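PDB 3WKY: prophenoloxidase b from Marsupenaeus japonicus, which serves as the hemolymph-type proenzyme of a phenoloxidase, a type 3 copper protein that probably hydroxylates monophenols and oxidises o-diphenols. Local coordinates for residues Arg417-Asn422 with Phe593-Asp598; Arg500-Ile505 with Val530-Thr535. All coordinates share one frame; numbering follows the deposited sequence. Where two conformers were deposited one is given.

Interaction 1: residues Arg417-Asn422 with Phe593-Asp598; sequences RQLSGN and FVMATD. With NAG (2-acetamido-2-deoxy-beta-D-glucopyranose), chain E.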
ATOM      1  N   ARG A 417     -28.528  29.824  36.322  1.00 21.76           N
ATOM      2  CA  ARG A 417     -29.110  29.279  37.544  0.63 22.28           C
ATOM      3  C   ARG A 417     -28.401  27.998  37.976  1.00 25.02           C
ATOM      4  O   ARG A 417     -28.211  27.753  39.167  1.00 21.34           O
ATOM      5  CB  ARG A 417     -30.605  29.014  37.353  0.63 24.45           C
ATOM      6  CG  ARG A 417     -31.324  28.565  38.616  0.63 26.52           C
ATOM      7  CD  ARG A 417     -31.278  29.655  39.687  0.63 28.07           C
ATOM      8  NE  ARG A 417     -31.827  29.202  40.963  0.63 35.06           N
ATOM      9  CZ  ARG A 417     -31.097  28.726  41.969  0.63 31.58           C
ATOM     10  NH1 ARG A 417     -31.689  28.336  43.089  0.63 32.05           N
ATOM     11  NH2 ARG A 417     -29.777  28.632  41.855  0.63 31.60           N
ATOM     12  N   GLN A 418     -28.007  27.169  37.004  1.00 19.88           N
ATOM     13  CA  GLN A 418     -27.317  25.925  37.331  1.00 18.96           C
ATOM     14  C   GLN A 418     -25.911  26.152  37.881  1.00 22.25           C
ATOM     15  O   GLN A 418     -25.318  25.235  38.459  1.00 24.74           O
ATOM     16  CB  GLN A 418     -27.253  24.981  36.105  1.00 16.24           C
ATOM     17  CG  GLN A 418     -28.579  24.313  35.765  1.00 18.76           C
ATOM     18  CD  GLN A 418     -28.461  23.433  34.539  1.00 19.12           C
ATOM     19  OE1 GLN A 418     -27.919  23.857  33.521  1.00 18.25           O
ATOM     20  NE2 GLN A 418     -28.970  22.215  34.627  1.00 19.43           N
ATOM     21  N   LEU A 419     -25.376  27.363  37.705  1.00 18.77           N
ATOM     22  CA  LEU A 419     -24.011  27.664  38.145  1.00 17.42           C
ATOM     23  C   LEU A 419     -23.979  28.671  39.302  1.00 20.82           C
ATOM     24  O   LEU A 419     -22.932  28.901  39.894  1.00 23.35           O
ATOM     25  CB  LEU A 419     -23.173  28.237  37.002  1.00 19.00           C
ATOM     26  CG  LEU A 419     -22.914  27.286  35.829  1.00 19.00           C
ATOM     27  CD1 LEU A 419     -22.180  28.037  34.723  1.00 22.58           C
ATOM     28  CD2 LEU A 419     -22.098  26.095  36.308  1.00 19.18           C
ATOM     29  N   SER A 420     -25.126  29.267  39.587  1.00 20.59           N
ATOM     30  CA  SER A 420     -25.185  30.321  40.602  0.77 24.71           C
ATOM     31  C   SER A 420     -25.070  29.746  42.014  1.00 28.26           C
ATOM     32  O   SER A 420     -25.364  28.579  42.259  1.00 27.47           O
ATOM     33  CB  SER A 420     -26.471  31.134  40.461  0.77 26.39           C
ATOM     34  OG  SER A 420     -27.604  30.330  40.733  0.77 32.87           O
ATOM     35  N   GLY A 421     -24.614  30.579  42.948  1.00 26.39           N
ATOM     36  CA  GLY A 421     -24.443  30.140  44.325  1.00 24.25           C
ATOM     37  C   GLY A 421     -24.499  31.314  45.291  1.00 27.30           C
ATOM     38  O   GLY A 421     -24.205  32.444  44.904  1.00 25.36           O
ATOM     39  N   ASN A 422     -24.856  31.044  46.544  1.00 24.97           N
ATOM     40  CA  ASN A 422     -24.964  32.105  47.549  1.00 26.09           C
ATOM     41  C   ASN A 422     -23.611  32.501  48.143  1.00 28.99           C
ATOM     42  O   ASN A 422     -23.461  33.596  48.692  1.00 32.25           O
ATOM     43  CB  ASN A 422     -25.919  31.675  48.672  1.00 26.41           C
ATOM     44  CG  ASN A 422     -27.378  31.701  48.248  1.00 30.39           C
ATOM     45  OD1 ASN A 422     -27.917  32.754  47.915  1.00 45.66           O
ATOM     46  ND2 ASN A 422     -28.025  30.545  48.269  1.00 44.13           N
ATOM     47  N   PHE A 593      -8.749  25.097  40.102  1.00 18.25           N
ATOM     48  CA  PHE A 593     -10.097  25.662  40.009  1.00 19.07           C
ATOM     49  C   PHE A 593     -10.867  25.362  41.288  1.00 19.39           C
ATOM     50  O   PHE A 593     -10.860  24.222  41.766  1.00 17.39           O
ATOM     51  CB  PHE A 593     -10.822  25.035  38.803  1.00 18.50           C
ATOM     52  CG  PHE A 593     -12.326  25.310  38.741  1.00 17.39           C
ATOM     53  CD1 PHE A 593     -13.236  24.523  39.458  1.00 15.85           C
ATOM     54  CD2 PHE A 593     -12.823  26.297  37.910  1.00 17.25           C
ATOM     55  CE1 PHE A 593     -14.604  24.751  39.378  1.00 15.09           C
ATOM     56  CE2 PHE A 593     -14.195  26.539  37.821  1.00 15.40           C
ATOM     57  CZ  PHE A 593     -15.088  25.758  38.553  1.00 17.29           C
ATOM     58  N   VAL A 594     -11.543  26.374  41.836  1.00 21.02           N
ATOM     59  CA  VAL A 594     -12.316  26.210  43.069  1.00 20.57           C
ATOM     60  C   VAL A 594     -13.734  26.734  42.873  1.00 19.85           C
ATOM     61  O   VAL A 594     -13.922  27.883  42.464  1.00 22.61           O
ATOM     62  CB  VAL A 594     -11.670  26.997  44.246  1.00 18.27           C
ATOM     63  CG1 VAL A 594     -12.490  26.814  45.537  1.00 21.14           C
ATOM     64  CG2 VAL A 594     -10.223  26.576  44.445  1.00 20.43           C
ATOM     65  N   MET A 595     -14.733  25.904  43.169  1.00 19.37           N
ATOM     66  CA  MET A 595     -16.117  26.361  43.131  1.00 23.03           C
ATOM     67  C   MET A 595     -16.867  26.052  44.426  1.00 21.26           C
ATOM     68  O   MET A 595     -16.790  24.940  44.957  1.00 19.91           O
ATOM     69  CB  MET A 595     -16.862  25.741  41.950  1.00 21.90           C
ATOM     70  CG  MET A 595     -18.304  26.201  41.815  1.00 21.88           C
ATOM     71  SD  MET A 595     -19.105  25.368  40.421  1.00 24.09           S
ATOM     72  CE  MET A 595     -20.686  26.218  40.326  1.00 29.59           C
ATOM     73  N   ALA A 596     -17.577  27.048  44.946  1.00 23.29           N
ATOM     74  CA  ALA A 596     -18.452  26.836  46.100  1.00 21.10           C
ATOM     75  C   ALA A 596     -19.877  26.686  45.586  1.00 21.27           C
ATOM     76  O   ALA A 596     -20.433  27.602  44.972  1.00 25.27           O
ATOM     77  CB  ALA A 596     -18.352  28.013  47.082  1.00 21.88           C
ATOM     78  N   THR A 597     -20.473  25.526  45.828  1.00 18.14           N
ATOM     79  CA  THR A 597     -21.816  25.298  45.321  0.54 22.02           C
ATOM     80  C   THR A 597     -22.806  25.109  46.462  1.00 23.32           C
ATOM     81  O   THR A 597     -22.465  24.616  47.535  1.00 24.47           O
ATOM     82  CB  THR A 597     -21.851  24.093  44.362  0.54 26.68           C
ATOM     83  OG1 THR A 597     -23.132  24.005  43.731  0.54 33.40           O
ATOM     84  CG2 THR A 597     -21.592  22.844  45.123  0.54 17.56           C
ATOM     85  N   ASP A 598     -24.037  25.566  46.237  1.00 28.36           N
ATOM     86  CA  ASP A 598     -25.078  25.443  47.251  1.00 30.04           C
ATOM     87  C   ASP A 598     -25.451  23.975  47.400  1.00 29.72           C
ATOM     88  O   ASP A 598     -25.476  23.231  46.413  1.00 29.72           O
ATOM     89  CB  ASP A 598     -26.320  26.243  46.858  1.00 32.75           C
ATOM     90  CG  ASP A 598     -26.031  27.721  46.642  1.00 34.02           C
ATOM     91  OD1 ASP A 598     -25.112  28.268  47.298  1.00 27.03           O
ATOM     92  OD2 ASP A 598     -26.738  28.332  45.808  1.00 38.36           O
TER
HETATM   93  C1  NAG E 701     -29.434  30.764  48.042  1.00 46.29           C
HETATM   94  C2  NAG E 701     -29.908  30.263  46.665  1.00 59.34           C
HETATM   95  C3  NAG E 701     -31.329  29.688  46.601  1.00 63.82           C
HETATM   96  C4  NAG E 701     -31.902  29.243  47.940  1.00 66.46           C
HETATM   97  C5  NAG E 701     -31.566  30.279  48.991  1.00 61.42           C
HETATM   98  C6  NAG E 701     -32.236  29.945  50.320  1.00 63.53           C
HETATM   99  C7  NAG E 701     -28.807  31.606  44.920  1.00 54.38           C
HETATM  100  C8  NAG E 701     -28.356  33.035  44.826  1.00 57.50           C
HETATM  101  N2  NAG E 701     -29.852  31.363  45.712  1.00 52.78           N
HETATM  102  O3  NAG E 701     -31.328  28.581  45.726  1.00 65.18           O
HETATM  103  O4  NAG E 701     -33.302  29.104  47.849  1.00 69.93           O
HETATM  104  O5  NAG E 701     -30.169  30.262  49.141  1.00 60.03           O
HETATM  105  O6  NAG E 701     -31.886  28.631  50.701  1.00 64.87           O
HETATM  106  O7  NAG E 701     -28.216  30.740  44.275  1.00 49.69           O
HETATM  107  O   HOH W   1     -28.271  26.971  43.641  1.00 34.78           O
HETATM  108  O   HOH W   2     -24.417  26.546  43.521  1.00 28.77           O
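Asp598, at the C-terminal end of strand 588-598, is met by the loop that leaves the short helix 416-419, and its carboxylate takes the one direct hydrogen bond between the segments and one through water. Arg417 reaches it indirectly: in the conformer described, one of two, NH2 donates to a water 2.9 Å away, and that water donates to Asp598 OD2 at 3.0 Å. Arg417 CG stands anti to its backbone N (chi1 -175°), the chain bends at chi2, and the guanidinium lies beside the sugar, where NH1 makes a weak hydrogen bond to NAG O3, the acceptor lying at the edge of the group. Leu419 touches Met595 through its backbone; its O is 3.5 Å from the methyl CE at the tip of the extended methionine, and CD2 lies farther from it. In the conformer given, one of two, Ser420 OG donates to Arg417 O, while Ser420 O takes a short bond from a second water (2.6 Å), which accepts from Asp598 N. Gly421 CA lies 3.3 Å from Asp598 OD2; a CB would point toward the strand and come tight against Ala596 O. Asn422 supplies the direct bond: its N points at Asp598 OD1, on the syn lone pair of that oxygen, at 2.9 Å and nearly straight (170°). Asn422 ND2 carries the N-linked sugar, joined to NAG C1 by a 1.4 Å bond. Asp598 OD1 thus binds the main chain of the loop, and OD2 reaches Arg417 of the helix through water. Asn654 ND2 ties Leu419 O and Ala596 O together. Phe685 of the second subunit packs on Arg417, and Leu419 lies against Phe648 of helix 645-650 and Met655 of strand 655-664, the neighbour of strand 588-598 in the mixed sheet of the Ig-like domain.

Interaction 2: residues Arg500-Ile505 with Val530-Thr535; sequences RMKLRI and VDVFET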
ATOM      1  N   ARG A 500     -25.017  25.896  53.760  1.00 31.51           N
ATOM      2  CA  ARG A 500     -24.221  24.705  53.494  1.00 34.69           C
ATOM      3  C   ARG A 500     -23.634  24.849  52.098  1.00 25.97           C
ATOM      4  O   ARG A 500     -24.285  25.382  51.194  1.00 26.38           O
ATOM      5  CB  ARG A 500     -25.086  23.446  53.512  1.00 36.10           C
ATOM      6  CG  ARG A 500     -25.775  23.132  54.825  1.00 52.24           C
ATOM      7  CD  ARG A 500     -26.486  21.777  54.754  1.00 56.84           C
ATOM      8  NE  ARG A 500     -27.273  21.620  53.531  1.00 41.94           N
ATOM      9  CZ  ARG A 500     -28.448  22.208  53.317  1.00 53.87           C
ATOM     10  NH1 ARG A 500     -28.971  23.000  54.246  1.00 65.47           N
ATOM     11  NH2 ARG A 500     -29.103  22.012  52.177  1.00 45.17           N
ATOM     12  N   MET A 501     -22.410  24.381  51.914  1.00 25.92           N
ATOM     13  CA  MET A 501     -21.864  24.367  50.571  1.00 30.97           C
ATOM     14  C   MET A 501     -20.981  23.157  50.321  1.00 22.48           C
ATOM     15  O   MET A 501     -20.489  22.520  51.261  1.00 22.24           O
ATOM     16  CB  MET A 501     -21.091  25.647  50.308  1.00 31.67           C
ATOM     17  CG  MET A 501     -19.905  25.788  51.184  1.00 42.92           C
ATOM     18  SD  MET A 501     -18.480  25.965  50.133  1.00 57.75           S
ATOM     19  CE  MET A 501     -17.702  27.347  50.938  1.00 29.88           C
ATOM     20  N   LYS A 502     -20.814  22.837  49.042  1.00 24.15           N
ATOM     21  CA  LYS A 502     -19.863  21.817  48.619  1.00 22.69           C
ATOM     22  C   LYS A 502     -18.742  22.516  47.843  1.00 20.73           C
ATOM     23  O   LYS A 502     -19.007  23.284  46.918  1.00 25.72           O
ATOM     24  CB  LYS A 502     -20.562  20.761  47.763  1.00 24.20           C
ATOM     25  CG  LYS A 502     -19.602  19.855  46.987  1.00 25.22           C
ATOM     26  CD  LYS A 502     -20.274  18.539  46.601  1.00 30.13           C
ATOM     27  CE  LYS A 502     -20.150  17.529  47.729  1.00 35.40           C
ATOM     28  NZ  LYS A 502     -20.828  16.241  47.410  1.00 35.51           N
ATOM     29  N   LEU A 503     -17.499  22.300  48.262  1.00 18.12           N
ATOM     30  CA  LEU A 503     -16.358  22.848  47.545  1.00 17.65           C
ATOM     31  C   LEU A 503     -15.953  21.820  46.485  1.00 21.63           C
ATOM     32  O   LEU A 503     -15.906  20.622  46.762  1.00 20.84           O
ATOM     33  CB  LEU A 503     -15.202  23.115  48.494  1.00 23.65           C
ATOM     34  CG  LEU A 503     -15.359  24.411  49.299  1.00 23.68           C
ATOM     35  CD1 LEU A 503     -14.288  24.504  50.374  1.00 25.68           C
ATOM     36  CD2 LEU A 503     -15.276  25.602  48.354  1.00 20.46           C
ATOM     37  N   ARG A 504     -15.689  22.298  45.274  1.00 19.14           N
ATOM     38  CA  ARG A 504     -15.327  21.411  44.167  1.00 18.37           C
ATOM     39  C   ARG A 504     -14.041  21.956  43.611  1.00 19.83           C
ATOM     40  O   ARG A 504     -14.007  23.077  43.111  1.00 20.40           O
ATOM     41  CB  ARG A 504     -16.411  21.467  43.104  1.00 18.07           C
ATOM     42  CG  ARG A 504     -17.779  21.070  43.614  1.00 19.88           C
ATOM     43  CD  ARG A 504     -18.823  21.287  42.561  1.00 19.27           C
ATOM     44  NE  ARG A 504     -20.154  21.001  43.072  1.00 20.98           N
ATOM     45  CZ  ARG A 504     -20.727  19.805  43.066  1.00 21.28           C
ATOM     46  NH1 ARG A 504     -20.095  18.752  42.540  1.00 20.51           N
ATOM     47  NH2 ARG A 504     -21.944  19.665  43.567  1.00 22.96           N
ATOM     48  N   ILE A 505     -12.976  21.171  43.705  1.00 19.07           N
ATOM     49  CA  ILE A 505     -11.648  21.659  43.364  1.00 14.05           C
ATOM     50  C   ILE A 505     -11.022  20.744  42.313  1.00 19.80           C
ATOM     51  O   ILE A 505     -10.982  19.534  42.511  1.00 18.08           O
ATOM     52  CB  ILE A 505     -10.767  21.695  44.609  1.00 17.74           C
ATOM     53  CG1 ILE A 505     -11.442  22.608  45.652  1.00 20.95           C
ATOM     54  CG2 ILE A 505      -9.375  22.179  44.263  1.00 17.50           C
ATOM     55  CD1 ILE A 505     -10.562  23.045  46.792  1.00 27.49           C
ATOM     56  N   VAL A 530      -9.393  17.134  42.592  1.00 16.60           N
ATOM     57  CA  VAL A 530      -8.428  17.334  43.666  1.00 19.57           C
ATOM     58  C   VAL A 530      -9.147  17.051  44.986  1.00 19.16           C
ATOM     59  O   VAL A 530      -8.635  16.322  45.843  1.00 22.64           O
ATOM     60  CB  VAL A 530      -7.920  18.783  43.690  1.00 20.61           C
ATOM     61  CG1 VAL A 530      -7.110  19.071  44.974  1.00 21.43           C
ATOM     62  CG2 VAL A 530      -7.084  19.074  42.460  1.00 22.12           C
ATOM     63  N   ASP A 531     -10.350  17.608  45.115  1.00 19.13           N
ATOM     64  CA  ASP A 531     -11.125  17.499  46.353  1.00 20.64           C
ATOM     65  C   ASP A 531     -12.536  18.017  46.115  1.00 16.17           C
ATOM     66  O   ASP A 531     -12.726  19.153  45.659  1.00 19.56           O
ATOM     67  CB  ASP A 531     -10.440  18.320  47.458  1.00 22.38           C
ATOM     68  CG  ASP A 531     -10.729  17.796  48.869  1.00 25.32           C
ATOM     69  OD1 ASP A 531     -11.404  16.754  49.022  1.00 20.88           O
ATOM     70  OD2 ASP A 531     -10.246  18.430  49.835  1.00 29.80           O
ATOM     71  N   VAL A 532     -13.527  17.179  46.404  1.00 17.51           N
ATOM     72  CA  VAL A 532     -14.929  17.563  46.282  1.00 22.07           C
ATOM     73  C   VAL A 532     -15.610  17.079  47.549  1.00 25.42           C
ATOM     74  O   VAL A 532     -15.654  15.879  47.802  1.00 22.94           O
ATOM     75  CB  VAL A 532     -15.600  16.910  45.044  1.00 25.66           C
ATOM     76  CG1 VAL A 532     -17.119  17.088  45.091  1.00 23.91           C
ATOM     77  CG2 VAL A 532     -15.022  17.485  43.753  1.00 21.84           C
ATOM     78  N   PHE A 533     -16.120  18.005  48.365  1.00 20.32           N
ATOM     79  CA  PHE A 533     -16.624  17.626  49.680  1.00 27.98           C
ATOM     80  C   PHE A 533     -17.578  18.685  50.235  1.00 27.94           C
ATOM     81  O   PHE A 533     -17.516  19.853  49.831  1.00 22.61           O
ATOM     82  CB  PHE A 533     -15.444  17.463  50.642  1.00 25.43           C
ATOM     83  CG  PHE A 533     -14.768  18.759  50.979  1.00 29.46           C
ATOM     84  CD1 PHE A 533     -13.809  19.299  50.129  1.00 23.63           C
ATOM     85  CD2 PHE A 533     -15.106  19.454  52.133  1.00 32.63           C
ATOM     86  CE1 PHE A 533     -13.195  20.500  50.423  1.00 34.61           C
ATOM     87  CE2 PHE A 533     -14.496  20.654  52.433  1.00 26.59           C
ATOM     88  CZ  PHE A 533     -13.542  21.181  51.578  1.00 29.86           C
ATOM     89  N   GLU A 534     -18.453  18.286  51.160  1.00 26.74           N
ATOM     90  CA  GLU A 534     -19.327  19.257  51.822  0.54 26.81           C
ATOM     91  C   GLU A 534     -18.671  19.828  53.077  1.00 24.37           C
ATOM     92  O   GLU A 534     -18.014  19.120  53.835  1.00 27.30           O
ATOM     93  CB  GLU A 534     -20.702  18.665  52.163  0.54 28.43           C
ATOM     94  CG  GLU A 534     -21.660  19.700  52.772  0.54 25.24           C
ATOM     95  CD  GLU A 534     -23.065  19.173  53.001  0.54 36.90           C
ATOM     96  OE1 GLU A 534     -23.418  18.126  52.416  0.54 37.72           O
ATOM     97  OE2 GLU A 534     -23.815  19.814  53.773  0.54 37.44           O
ATOM     98  N   THR A 535     -18.844  21.126  53.282  1.00 25.80           N
ATOM     99  CA  THR A 535     -18.284  21.801  54.448  1.00 32.51           C
ATOM    100  C   THR A 535     -19.283  21.787  55.597  1.00 27.46           C
ATOM    101  O   THR A 535     -20.447  21.406  55.422  1.00 27.52           O
ATOM    102  CB  THR A 535     -17.998  23.269  54.142  1.00 29.78           C
ATOM    103  OG1 THR A 535     -19.240  23.944  53.903  1.00 27.36           O
ATOM    104  CG2 THR A 535     -17.096  23.401  52.920  1.00 37.36           C
TER
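Leu503 and Phe533 face each other as a hydrogen-bonded pair between antiparallel strands, joined by Leu503 N to Phe533 O (2.9 Å) and Phe533 N to Leu503 O. Thr535 N to Met501 O and Ile505 N to Asp531 O extend the pairing. Ile505 O takes Val530 N at 2.9 Å and, weakly, Asp531 N, a classic beta bulge. Among apolar contacts, Leu503 and Phe533 lie side by side, with Leu503 CD1 3.6 Å from Phe533 CZ; Ile505 CG2 meets Val530 CB. On the face of Lys502, Arg504 and Val532, Lys502 CD lies 3.8 Å from Val532 CG1 and above one face of the Arg504 guanidinium, offset toward its rim, and the bend at chi3 (-86°) brings CE over the backbone of Phe533. An alanine in place of Lys502 would probably leave Val532 CG1 and that side of the guanidinium less covered. Arg500 NE and Glu534 OE2 form a long salt bridge (3.9 Å), the oxygen in plane at the guanidinium edge. Asp628 pairs with Arg504; Asp531 bonds Tyr487 OH and forms a salt bridge with Arg547. Strand 528-534 is an outermost strand of the sheet within this chain, with 501-509 between it and 588-598.

Strand 501-509 of interaction 2 lies next to strand 588-598 of interaction 1, so the two contacts, with centres about 10 Å apart, belong to one sheet. Probable hydrogen bonds join them: Lys502 N to Thr597 O and Arg504 N to Met595 O, each 2.9 Å. Thr597 CG2 also packs against the Arg504 side chain. Along the chain, 500-505 and 530-535 both fall inside the loop that 417-422 and 593-598 close. The sugar on Asn422 is held by interaction 1 and Lys499, and lies about 7 Å from the nearest side-chain atoms of Arg500. Neither contact contains a residue lining the dicopper-oxygen site.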